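Local coordinates for HmuY protein (Prevotella intermedia, PDB 6R2H) that probably binds heme as a hemophore-like protein of the HmuY family, serving heme capture in a periodontal bacterium, at residues D16-I21 with V128-N133. Numbering follows the deposited sequence.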
ATOM      1  N   ASP A  16      -5.249  -8.220   8.173  1.00 39.58           N
ATOM      2  CA  ASP A  16      -4.062  -8.784   8.805  1.00 44.08           C
ATOM      3  C   ASP A  16      -3.026  -9.180   7.754  1.00 41.86           C
ATOM      4  O   ASP A  16      -1.985  -9.732   8.103  1.00 42.50           O
ATOM      5  CB  ASP A  16      -4.395  -9.884   9.823  1.00 49.01           C
ATOM      6  CG  ASP A  16      -5.031 -11.108   9.200  1.00 54.43           C
ATOM      7  OD1 ASP A  16      -5.688 -10.959   8.145  1.00 58.01           O
ATOM      8  OD2 ASP A  16      -4.869 -12.197   9.779  1.00 65.71           O
ATOM      9  N   SER A  17      -3.289  -8.860   6.480  1.00 40.96           N
ATOM     10  CA  SER A  17      -2.457  -9.392   5.412  1.00 39.94           C
ATOM     11  C   SER A  17      -2.040  -8.321   4.409  1.00 39.78           C
ATOM     12  O   SER A  17      -2.643  -7.258   4.307  1.00 38.32           O
ATOM     13  CB  SER A  17      -3.111 -10.548   4.723  1.00 41.05           C
ATOM     14  OG  SER A  17      -3.702 -11.432   5.660  1.00 42.20           O
ATOM     15  N   TRP A  18      -0.975  -8.667   3.683  1.00 40.70           N
ATOM     16  CA  TRP A  18      -0.327  -7.860   2.670  1.00 36.44           C
ATOM     17  C   TRP A  18      -0.337  -8.629   1.351  1.00 37.14           C
ATOM     18  O   TRP A  18      -0.355  -9.855   1.336  1.00 37.64           O
ATOM     19  CB  TRP A  18       1.125  -7.597   3.084  1.00 34.30           C
ATOM     20  CG  TRP A  18       1.334  -6.565   4.146  1.00 35.52           C
ATOM     21  CD1 TRP A  18       1.349  -6.757   5.498  1.00 35.70           C
ATOM     22  CD2 TRP A  18       1.586  -5.160   3.938  1.00 36.67           C
ATOM     23  NE1 TRP A  18       1.590  -5.571   6.148  1.00 36.00           N
ATOM     24  CE2 TRP A  18       1.738  -4.574   5.218  1.00 34.97           C
ATOM     25  CE3 TRP A  18       1.675  -4.339   2.803  1.00 33.82           C
ATOM     26  CZ2 TRP A  18       1.985  -3.214   5.385  1.00 34.59           C
ATOM     27  CZ3 TRP A  18       1.927  -2.994   2.971  1.00 33.72           C
ATOM     28  CH2 TRP A  18       2.076  -2.440   4.247  1.00 33.86           C
ATOM     29  N   ILE A  19      -0.278  -7.897   0.238  1.00 37.28           N
ATOM     30  CA  ILE A  19       0.199  -8.479  -1.007  1.00 34.77           C
ATOM     31  C   ILE A  19       1.528  -7.818  -1.374  1.00 36.18           C
ATOM     32  O   ILE A  19       1.712  -6.624  -1.150  1.00 38.97           O
ATOM     33  CB  ILE A  19      -0.847  -8.368  -2.129  1.00 34.12           C
ATOM     34  CG1 ILE A  19      -1.129  -6.918  -2.534  1.00 34.52           C
ATOM     35  CG2 ILE A  19      -2.119  -9.115  -1.760  1.00 34.67           C
ATOM     36  CD1 ILE A  19      -1.917  -6.780  -3.815  1.00 35.10           C
ATOM     37  N   TYR A  20       2.449  -8.613  -1.929  1.00 35.15           N
ATOM     38  CA  TYR A  20       3.772  -8.162  -2.333  1.00 36.73           C
ATOM     39  C   TYR A  20       3.921  -8.369  -3.838  1.00 35.92           C
ATOM     40  O   TYR A  20       3.828  -9.501  -4.315  1.00 36.62           O
ATOM     41  CB  TYR A  20       4.857  -8.903  -1.544  1.00 36.58           C
ATOM     42  CG  TYR A  20       4.877  -8.602  -0.066  1.00 37.05           C
ATOM     43  CD1 TYR A  20       4.071  -9.310   0.816  1.00 36.38           C
ATOM     44  CD2 TYR A  20       5.697  -7.611   0.459  1.00 37.62           C
ATOM     45  CE1 TYR A  20       4.084  -9.042   2.178  1.00 34.78           C
ATOM     46  CE2 TYR A  20       5.726  -7.334   1.820  1.00 37.35           C
ATOM     47  CZ  TYR A  20       4.913  -8.053   2.684  1.00 37.00           C
ATOM     48  OH  TYR A  20       4.915  -7.794   4.024  1.00 37.94           O
ATOM     49  N   ILE A  21       4.145  -7.271  -4.577  1.00 33.83           N
ATOM     50  CA  ILE A  21       4.145  -7.351  -6.033  1.00 30.91           C
ATOM     51  C   ILE A  21       5.548  -7.174  -6.594  1.00 28.65           C
ATOM     52  O   ILE A  21       6.206  -6.179  -6.317  1.00 30.20           O
ATOM     53  CB  ILE A  21       3.165  -6.349  -6.654  1.00 28.53           C
ATOM     54  CG1 ILE A  21       1.785  -6.500  -6.012  1.00 28.81           C
ATOM     55  CG2 ILE A  21       3.116  -6.532  -8.166  1.00 26.20           C
ATOM     56  CD1 ILE A  21       0.855  -5.345  -6.233  1.00 28.08           C
ATOM     57  N   VAL A 128      -0.098  -2.246  14.268  1.00 38.63           N
ATOM     58  CA  VAL A 128       1.297  -2.658  14.141  1.00 38.35           C
ATOM     59  C   VAL A 128       2.103  -1.490  13.578  1.00 40.27           C
ATOM     60  O   VAL A 128       1.677  -0.837  12.622  1.00 38.73           O
ATOM     61  CB  VAL A 128       1.442  -3.931  13.279  1.00 36.96           C
ATOM     62  CG1 VAL A 128       2.886  -4.313  13.000  1.00 38.61           C
ATOM     63  CG2 VAL A 128       0.709  -5.102  13.896  1.00 36.16           C
ATOM     64  N   LYS A 129       3.253  -1.227  14.211  1.00 43.14           N
ATOM     65  CA  LYS A 129       4.176  -0.203  13.738  1.00 48.28           C
ATOM     66  C   LYS A 129       5.018  -0.778  12.600  1.00 46.62           C
ATOM     67  O   LYS A 129       5.761  -1.738  12.798  1.00 49.40           O
ATOM     68  CB  LYS A 129       5.055   0.364  14.861  1.00 50.33           C
ATOM     69  CG  LYS A 129       5.793   1.636  14.472  1.00 57.09           C
ATOM     70  CD  LYS A 129       6.650   2.222  15.554  1.00 64.01           C
ATOM     71  CE  LYS A 129       7.673   3.178  14.981  1.00 70.85           C
ATOM     72  NZ  LYS A 129       8.887   3.266  15.830  1.00 69.85           N
ATOM     73  N   THR A 130       4.873  -0.187  11.408  1.00 41.17           N
ATOM     74  CA  THR A 130       5.570  -0.648  10.217  1.00 39.17           C
ATOM     75  C   THR A 130       6.117   0.550   9.432  1.00 37.87           C
ATOM     76  O   THR A 130       6.393   1.593  10.019  1.00 41.17           O
ATOM     77  CB  THR A 130       4.660  -1.562   9.392  1.00 35.83           C
ATOM     78  OG1 THR A 130       5.481  -2.086   8.340  1.00 33.49           O
ATOM     79  CG2 THR A 130       3.437  -0.837   8.864  1.00 32.17           C
ATOM     80  N   MET A 131       6.289   0.379   8.112  1.00 34.74           N
ATOM     81  CA  MET A 131       6.739   1.438   7.219  1.00 34.70           C
ATOM     82  C   MET A 131       5.714   1.587   6.100  1.00 32.74           C
ATOM     83  O   MET A 131       5.302   0.592   5.516  1.00 32.65           O
ATOM     84  CB  MET A 131       8.085   1.073   6.588  1.00 35.87           C
ATOM     85  CG  MET A 131       9.244   1.043   7.568  1.00 36.62           C
ATOM     86  SD  MET A 131       9.744   2.695   8.088  1.00 42.49           S
ATOM     87  CE  MET A 131      10.881   3.168   6.789  1.00 39.28           C
ATOM     88  N   LEU A 132       5.295   2.824   5.808  1.00 31.64           N
ATOM     89  CA  LEU A 132       4.411   3.056   4.672  1.00 30.29           C
ATOM     90  C   LEU A 132       4.993   4.173   3.827  1.00 30.37           C
ATOM     91  O   LEU A 132       5.765   4.982   4.333  1.00 30.23           O
ATOM     92  CB  LEU A 132       3.020   3.479   5.156  1.00 28.12           C
ATOM     93  CG  LEU A 132       2.146   2.426   5.828  1.00 26.54           C
ATOM     94  CD1 LEU A 132       0.730   2.965   5.977  1.00 24.74           C
ATOM     95  CD2 LEU A 132       2.123   1.111   5.059  1.00 25.50           C
ATOM     96  N   ASN A 133       4.585   4.219   2.554  1.00 32.25           N
ATOM     97  CA  ASN A 133       4.939   5.320   1.674  1.00 31.94           C
ATOM     98  C   ASN A 133       3.741   6.253   1.544  1.00 32.85           C
ATOM     99  O   ASN A 133       2.715   5.872   0.972  1.00 31.96           O
ATOM    100  CB  ASN A 133       5.346   4.859   0.274  1.00 33.08           C
ATOM    101  CG  ASN A 133       5.900   6.004  -0.545  1.00 34.33           C
ATOM    102  OD1 ASN A 133       5.150   6.838  -1.058  1.00 35.07           O
ATOM    103  ND2 ASN A 133       7.218   6.049  -0.662  1.00 34.32           N
TER
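Trp18 alone carries 16-21 across to 128-133, reaching Leu132 and Thr130 with the far rim of its indole. The Trp18 side chain leaves strand 17-21 toward the other segment, with CG anti to its carbonyl carbon (chi1 -77°) and the ring plane nearly perpendicular to the plane of CA, CB and CG (chi2 89°). The six-membered ring is the part that arrives: CH2 meets Leu132 CD2 at 3.6 Å, the methyl lying at the ring edge and in its plane rather than over a face. Thr130 CG2 lies near the same plane, 4.5 Å from Trp18 CZ2, a looser approach. On the five-membered part of the indole, Trp18 NE1 is hydrogen-bonded to Glu33 OE1, which satisfies the polar atom and should limit swinging of the ring. His74 and Arg79, from strands 71-74 and 77-80 of the same sheet, also touch the Trp18 side chain. Two residues on, Tyr20 OH lies over one face of the Trp18 indole, 3.7 Å from the ring plane and out near its margin. The CA atoms of Trp18 and Thr130 remain 12.0 Å apart, so the contact is made by side chains and buries just 93 Å² in all. Leu132 and Thr130 also rest on Ile112 of strand 105-115, a neighbour of 124-132 in its sheet. Trp18 thus bridges the sheets containing strands 17-21 and 124-132, consistent with two antiparallel sheets packed against each other in the all-beta HmuY fold.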